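Local coordinates for aminotransferase, class I (Staphylococcus aureus, PDB 2O1B), which probably catalyses the pyridoxal-phosphate-dependent transfer of an amino group between an amino acid and a 2-oxo acid, as class I aminotransferases do, at residues Val95-Tyr98 with Gln99-Asn103; Phe352-Phe355 with Leu356-Glu359. One frame throughout, in Å; residues are numbered along the deposited sequence.

Contact 1: Val95-Tyr98 with Gln99-Asn103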
ATOM      1  N   VAL A  95      20.517  -6.056   3.553  1.00 26.50           N
ATOM      2  CA  VAL A  95      21.755  -5.648   4.237  1.00 26.52           C
ATOM      3  C   VAL A  95      22.995  -6.094   3.472  1.00 26.33           C
ATOM      4  O   VAL A  95      23.990  -5.363   3.427  1.00 26.33           O
ATOM      5  CB  VAL A  95      21.829  -6.102   5.734  1.00 26.83           C
ATOM      6  CG1 VAL A  95      20.579  -5.686   6.500  1.00 26.41           C
ATOM      7  CG2 VAL A  95      22.061  -7.592   5.864  1.00 27.31           C
ATOM      8  N   ASP A  96      22.928  -7.290   2.877  1.00 26.20           N
ATOM      9  CA  ASP A  96      24.008  -7.823   2.038  1.00 26.30           C
ATOM     10  C   ASP A  96      24.268  -6.939   0.822  1.00 25.93           C
ATOM     11  O   ASP A  96      25.420  -6.673   0.474  1.00 25.48           O
ATOM     12  CB  ASP A  96      23.680  -9.233   1.541  1.00 26.28           C
ATOM     13  CG  ASP A  96      23.769 -10.304   2.635  1.00 27.67           C
ATOM     14  OD1 ASP A  96      24.191 -10.013   3.783  1.00 27.49           O
ATOM     15  OD2 ASP A  96      23.403 -11.459   2.328  1.00 26.83           O
ATOM     16  N   PHE A  97      23.187  -6.516   0.163  1.00 26.31           N
ATOM     17  CA  PHE A  97      23.266  -5.610  -0.983  1.00 26.18           C
ATOM     18  C   PHE A  97      23.957  -4.314  -0.563  1.00 26.83           C
ATOM     19  O   PHE A  97      24.984  -3.940  -1.132  1.00 26.97           O
ATOM     20  CB  PHE A  97      21.855  -5.359  -1.525  1.00 25.93           C
ATOM     21  CG  PHE A  97      21.791  -4.430  -2.711  1.00 25.63           C
ATOM     22  CD1 PHE A  97      22.043  -4.900  -3.998  1.00 25.52           C
ATOM     23  CD2 PHE A  97      21.408  -3.105  -2.551  1.00 24.08           C
ATOM     24  CE1 PHE A  97      21.957  -4.046  -5.108  1.00 25.71           C
ATOM     25  CE2 PHE A  97      21.321  -2.249  -3.655  1.00 25.85           C
ATOM     26  CZ  PHE A  97      21.591  -2.730  -4.936  1.00 25.19           C
ATOM     27  N   TYR A  98      23.424  -3.648   0.460  1.00 26.74           N
ATOM     28  CA  TYR A  98      24.048  -2.420   0.940  1.00 27.12           C
ATOM     29  C   TYR A  98      25.509  -2.561   1.369  1.00 27.56           C
ATOM     30  O   TYR A  98      26.316  -1.660   1.117  1.00 27.80           O
ATOM     31  CB  TYR A  98      23.186  -1.730   1.998  1.00 26.93           C
ATOM     32  CG  TYR A  98      22.433  -0.580   1.378  1.00 26.51           C
ATOM     33  CD1 TYR A  98      21.410  -0.809   0.450  1.00 25.46           C
ATOM     34  CD2 TYR A  98      22.780   0.736   1.672  1.00 26.64           C
ATOM     35  CE1 TYR A  98      20.736   0.261  -0.155  1.00 26.45           C
ATOM     36  CE2 TYR A  98      22.104   1.807   1.086  1.00 26.91           C
ATOM     37  CZ  TYR A  98      21.091   1.562   0.173  1.00 26.19           C
ATOM     38  OH  TYR A  98      20.437   2.621  -0.410  1.00 26.06           O
ATOM     39  N   GLN A  99      25.855  -3.698   1.970  1.00 27.86           N
ATOM     40  CA  GLN A  99      27.232  -3.967   2.362  1.00 28.31           C
ATOM     41  C   GLN A  99      28.171  -4.049   1.156  1.00 28.22           C
ATOM     42  O   GLN A  99      29.172  -3.335   1.101  1.00 28.11           O
ATOM     43  CB  GLN A  99      27.338  -5.247   3.211  1.00 28.23           C
ATOM     44  CG  GLN A  99      28.747  -5.523   3.734  1.00 29.55           C
ATOM     45  CD  GLN A  99      29.246  -4.437   4.668  1.00 29.81           C
ATOM     46  OE1 GLN A  99      28.617  -4.126   5.683  1.00 30.67           O
ATOM     47  NE2 GLN A  99      30.379  -3.853   4.328  1.00 29.44           N
ATOM     48  N   ARG A 100      27.870  -4.921   0.194  1.00 28.06           N
ATOM     49  CA  ARG A 100      28.775  -5.056  -0.952  1.00 28.10           C
ATOM     50  C   ARG A 100      28.658  -3.899  -1.953  1.00 28.17           C
ATOM     51  O   ARG A 100      29.605  -3.625  -2.684  1.00 27.75           O
ATOM     52  CB  ARG A 100      28.666  -6.431  -1.634  1.00 28.21           C
ATOM     53  CG  ARG A 100      27.332  -6.717  -2.254  1.00 28.00           C
ATOM     54  CD  ARG A 100      27.324  -8.032  -3.022  1.00 27.70           C
ATOM     55  NE  ARG A 100      26.143  -8.050  -3.882  1.00 27.74           N
ATOM     56  CZ  ARG A 100      24.944  -8.513  -3.532  1.00 27.48           C
ATOM     57  NH1 ARG A 100      24.736  -9.050  -2.335  1.00 27.79           N
ATOM     58  NH2 ARG A 100      23.945  -8.443  -4.396  1.00 26.56           N
ATOM     59  N   GLN A 101      27.513  -3.212  -1.972  1.00 27.94           N
ATOM     60  CA  GLN A 101      27.343  -2.070  -2.872  1.00 28.30           C
ATOM     61  C   GLN A 101      27.982  -0.790  -2.313  1.00 28.12           C
ATOM     62  O   GLN A 101      28.731  -0.108  -3.023  1.00 28.02           O
ATOM     63  CB  GLN A 101      25.858  -1.830  -3.224  1.00 28.56           C
ATOM     64  CG  GLN A 101      25.240  -2.864  -4.192  1.00 29.21           C
ATOM     65  CD  GLN A 101      25.637  -2.654  -5.648  1.00 31.83           C
ATOM     66  OE1 GLN A 101      26.193  -1.611  -6.010  1.00 32.15           O
ATOM     67  NE2 GLN A 101      25.337  -3.640  -6.494  1.00 30.94           N
ATOM     68  N   TYR A 102      27.697  -0.477  -1.049  1.00 27.95           N
ATOM     69  CA  TYR A 102      28.065   0.820  -0.471  1.00 28.37           C
ATOM     70  C   TYR A 102      28.904   0.762   0.819  1.00 28.93           C
ATOM     71  O   TYR A 102      29.160   1.803   1.439  1.00 28.95           O
ATOM     72  CB  TYR A 102      26.804   1.681  -0.274  1.00 28.05           C
ATOM     73  CG  TYR A 102      25.947   1.778  -1.522  1.00 28.14           C
ATOM     74  CD1 TYR A 102      24.727   1.115  -1.610  1.00 26.68           C
ATOM     75  CD2 TYR A 102      26.372   2.516  -2.632  1.00 27.90           C
ATOM     76  CE1 TYR A 102      23.939   1.187  -2.772  1.00 26.51           C
ATOM     77  CE2 TYR A 102      25.587   2.603  -3.787  1.00 26.49           C
ATOM     78  CZ  TYR A 102      24.382   1.931  -3.858  1.00 27.02           C
ATOM     79  OH  TYR A 102      23.617   2.000  -5.015  1.00 28.49           O
ATOM     80  N   ASN A 103      29.354  -0.437   1.197  1.00 29.30           N
ATOM     81  CA  ASN A 103      30.067  -0.669   2.469  1.00 29.55           C
ATOM     82  C   ASN A 103      29.328  -0.076   3.680  1.00 29.38           C
ATOM     83  O   ASN A 103      29.936   0.504   4.586  1.00 29.50           O
ATOM     84  CB  ASN A 103      31.532  -0.192   2.399  1.00 30.09           C
ATOM     85  CG  ASN A 103      32.407  -0.810   3.494  1.00 31.21           C
ATOM     86  OD1 ASN A 103      32.186  -1.948   3.920  1.00 33.89           O
ATOM     87  ND2 ASN A 103      33.413  -0.059   3.947  1.00 33.71           N
TER
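Phe97 and Gln101, one helical turn apart, show how an aromatic ring can serve as a platform for the residue four places on. Gln101 CG stands over the middle of the Phe97 ring, 3.6 Å from its centroid and 13° off the normal, a CH-pi contact. The bend of the Gln101 chain at chi2 then brings NE2 to 3.7 Å from Phe97 CE1, while the amide plane stays inclined to the ring and OE1 is hydrogen-bonded to Lys231.

The next i to i+4 step, Tyr98 to Tyr102, is a true aromatic pair. Tyr102 turns its edge to the face of Tyr98, with the centroids 5.0 Å apart and the planes at 55°. Its CD1 does the touching, over the centre of the Tyr98 ring and 3.8 Å from Tyr98 CE2.

Arg100 meets Phe97 differently: the guanidinium plane is almost perpendicular to the ring, and NH2 lies at the ring edge, 4.0 Å from Phe97 CD1. With chi1 at 64°, CG sits between backbone N and carbonyl carbon, and the extended chain runs back along the helix, passing Asp96 O at 3.3 Å from CG. NE is held by a salt bridge to Asp302.

Four backbone hydrogen bonds of the alpha-helix join the two segments, the last from Tyr102 N to Tyr98 O (2.8 Å). Asn103, with positive phi, ends the helical run.

The contact forms the C-terminal part of helix 88-102. Tyr98 and Tyr102 pack on Tyr249 of strand 245-250 in the seven-stranded mixed sheet of the cofactor-binding domain, as in fold type I (aspartate aminotransferase-like) enzymes, and the Tyr98 hydroxyl bonds to Glu247 of that strand. Phe97 and Gln101 reach Leu305 of helix 302-325, so this helix end lies between sheet and helix.

Contact 2: Phe352-Phe355 with Leu356-Glu359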
ATOM      1  N   PHE A 352       5.477  24.524 -24.424  1.00 22.78           N
ATOM      2  CA  PHE A 352       6.414  23.717 -25.202  1.00 23.00           C
ATOM      3  C   PHE A 352       5.987  22.254 -25.237  1.00 23.28           C
ATOM      4  O   PHE A 352       6.147  21.591 -26.256  1.00 23.72           O
ATOM      5  CB  PHE A 352       7.845  23.865 -24.668  1.00 22.50           C
ATOM      6  CG  PHE A 352       8.921  23.431 -25.646  1.00 22.68           C
ATOM      7  CD1 PHE A 352       9.983  22.639 -25.218  1.00 20.67           C
ATOM      8  CD2 PHE A 352       8.877  23.821 -26.993  1.00 23.16           C
ATOM      9  CE1 PHE A 352      10.983  22.242 -26.102  1.00 21.78           C
ATOM     10  CE2 PHE A 352       9.875  23.428 -27.889  1.00 22.38           C
ATOM     11  CZ  PHE A 352      10.935  22.631 -27.436  1.00 21.91           C
ATOM     12  N   GLU A 353       5.426  21.759 -24.132  1.00 23.82           N
ATOM     13  CA  GLU A 353       4.888  20.394 -24.090  1.00 24.16           C
ATOM     14  C   GLU A 353       3.779  20.228 -25.128  1.00 24.06           C
ATOM     15  O   GLU A 353       3.791  19.272 -25.906  1.00 23.50           O
ATOM     16  CB  GLU A 353       4.360  20.039 -22.698  1.00 24.56           C
ATOM     17  CG  GLU A 353       3.735  18.639 -22.617  1.00 27.36           C
ATOM     18  CD  GLU A 353       2.623  18.514 -21.575  1.00 31.56           C
ATOM     19  OE1 GLU A 353       2.303  19.516 -20.884  1.00 32.91           O
ATOM     20  OE2 GLU A 353       2.061  17.397 -21.457  1.00 32.44           O
ATOM     21  N   GLN A 354       2.836  21.167 -25.142  1.00 23.81           N
ATOM     22  CA  GLN A 354       1.741  21.134 -26.103  1.00 24.80           C
ATOM     23  C   GLN A 354       2.232  21.290 -27.548  1.00 24.45           C
ATOM     24  O   GLN A 354       1.784  20.557 -28.433  1.00 24.58           O
ATOM     25  CB  GLN A 354       0.660  22.160 -25.740  1.00 24.92           C
ATOM     26  CG  GLN A 354      -0.744  21.784 -26.223  1.00 28.05           C
ATOM     27  CD  GLN A 354      -1.318  20.509 -25.574  1.00 31.13           C
ATOM     28  OE1 GLN A 354      -0.841  20.035 -24.529  1.00 33.72           O
ATOM     29  NE2 GLN A 354      -2.354  19.958 -26.196  1.00 33.04           N
ATOM     30  N   PHE A 355       3.166  22.217 -27.777  1.00 24.00           N
ATOM     31  CA  PHE A 355       3.835  22.355 -29.078  1.00 23.59           C
ATOM     32  C   PHE A 355       4.417  21.033 -29.594  1.00 23.61           C
ATOM     33  O   PHE A 355       4.125  20.622 -30.718  1.00 23.26           O
ATOM     34  CB  PHE A 355       4.940  23.417 -28.993  1.00 23.70           C
ATOM     35  CG  PHE A 355       5.700  23.627 -30.284  1.00 23.45           C
ATOM     36  CD1 PHE A 355       5.191  24.448 -31.286  1.00 23.24           C
ATOM     37  CD2 PHE A 355       6.938  23.025 -30.484  1.00 23.73           C
ATOM     38  CE1 PHE A 355       5.896  24.660 -32.473  1.00 23.38           C
ATOM     39  CE2 PHE A 355       7.649  23.228 -31.667  1.00 24.16           C
ATOM     40  CZ  PHE A 355       7.122  24.049 -32.664  1.00 23.90           C
ATOM     41  N   LEU A 356       5.226  20.372 -28.769  1.00 23.59           N
ATOM     42  CA  LEU A 356       5.888  19.127 -29.168  1.00 24.05           C
ATOM     43  C   LEU A 356       4.915  17.979 -29.493  1.00 24.76           C
ATOM     44  O   LEU A 356       5.125  17.235 -30.457  1.00 24.31           O
ATOM     45  CB  LEU A 356       6.918  18.696 -28.114  1.00 23.68           C
ATOM     46  CG  LEU A 356       8.200  19.528 -27.953  1.00 23.33           C
ATOM     47  CD1 LEU A 356       9.006  19.070 -26.744  1.00 21.70           C
ATOM     48  CD2 LEU A 356       9.051  19.440 -29.199  1.00 23.19           C
ATOM     49  N   VAL A 357       3.851  17.839 -28.704  1.00 25.80           N
ATOM     50  CA  VAL A 357       2.849  16.789 -28.968  1.00 27.27           C
ATOM     51  C   VAL A 357       2.023  17.097 -30.221  1.00 27.94           C
ATOM     52  O   VAL A 357       1.815  16.213 -31.064  1.00 28.25           O
ATOM     53  CB  VAL A 357       1.958  16.452 -27.717  1.00 27.22           C
ATOM     54  CG1 VAL A 357       1.217  17.674 -27.199  1.00 27.58           C
ATOM     55  CG2 VAL A 357       0.964  15.355 -28.048  1.00 28.62           C
ATOM     56  N   GLN A 358       1.586  18.353 -30.346  1.00 28.70           N
ATOM     57  CA  GLN A 358       0.792  18.823 -31.490  1.00 29.77           C
ATOM     58  C   GLN A 358       1.569  18.791 -32.805  1.00 29.31           C
ATOM     59  O   GLN A 358       1.117  18.199 -33.786  1.00 29.69           O
ATOM     60  CB  GLN A 358       0.312  20.258 -31.264  1.00 29.85           C
ATOM     61  CG  GLN A 358      -0.918  20.421 -30.380  1.00 31.61           C
ATOM     62  CD  GLN A 358      -1.466  21.855 -30.407  1.00 31.71           C
ATOM     63  OE1 GLN A 358      -1.376  22.559 -31.424  1.00 34.33           O
ATOM     64  NE2 GLN A 358      -2.041  22.290 -29.286  1.00 33.60           N
ATOM     65  N   GLU A 359       2.724  19.451 -32.825  1.00 29.01           N
ATOM     66  CA  GLU A 359       3.502  19.617 -34.053  1.00 28.74           C
ATOM     67  C   GLU A 359       4.425  18.438 -34.331  1.00 28.05           C
ATOM     68  O   GLU A 359       4.519  17.985 -35.465  1.00 28.29           O
ATOM     69  CB  GLU A 359       4.314  20.923 -34.038  1.00 28.99           C
ATOM     70  CG  GLU A 359       3.551  22.173 -33.572  1.00 30.35           C
ATOM     71  CD  GLU A 359       2.336  22.511 -34.421  1.00 33.68           C
ATOM     72  OE1 GLU A 359       2.376  22.302 -35.657  1.00 34.37           O
ATOM     73  OE2 GLU A 359       1.338  23.003 -33.842  1.00 35.03           O
TER
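Phe352 presents a ring face to Leu356, whose CD1 rests 3.8 Å above the plane toward the rim, nearest Phe352 CE1. The ring also packs on Pro344 and Tyr403. Glu353 joins in through its backbone: its carbonyl accepts the N-H of Val357 at 3.1 Å between Glu353 O and Val357 N. Three equivalent i to i+4 bonds accompany it, all with fairly straight N-H geometry, as expected of regular alpha-helix. This helix, 349-360, leads into the short strand 362-363, which pairs in parallel with strand 50-51; Leu356 and Val357 make backbone hydrogen bonds to Ile362 and Gly45.

Gln354 bends at chi2 (64°) and runs alongside Val357, the two side chains pointing the same way. Gln354 CG lies 3.4 Å from Gln358 NE2, and the two amide planes are 79° apart, so the groups do not stack. Val357 CG1, set between backbone N and carbonyl carbon, comes within 3.2 Å of Gln354 O.

Phe355 comes last, its ring contacting the aliphatic part of Glu359: Glu359 CG lies over the face, 3.9 Å from the Phe355 ring centroid and 27° off the normal. On the same ring, Tyr347 makes an edge-to-face pair, and Leu399 touches Phe355 and Leu356 alike.

How the contacts relate
Both contacts are single stretches of alpha-helix in which a phenylalanine face receives an aliphatic carbon from the residue four places on, but they lie on different helices, 88-102 and 349-360, with centres 44 Å apart on opposite sides of the chain's centre. Contact 1 lies nearer the middle of the chain, with the Tyr98 side chain about 12 Å from a bound pyridoxal phosphate, and joins aromatic packing against the large sheet to polar ties with Lys231 and Asp302. Contact 2 is more peripheral: Phe352, Leu356 and Val357 are its buried residues, whereas Gln354, Gln358 and Glu359 are exposed; its side chains meet Pro344 and Leu399, and backbone hydrogen bonds tie it to Gly45 and Ile362.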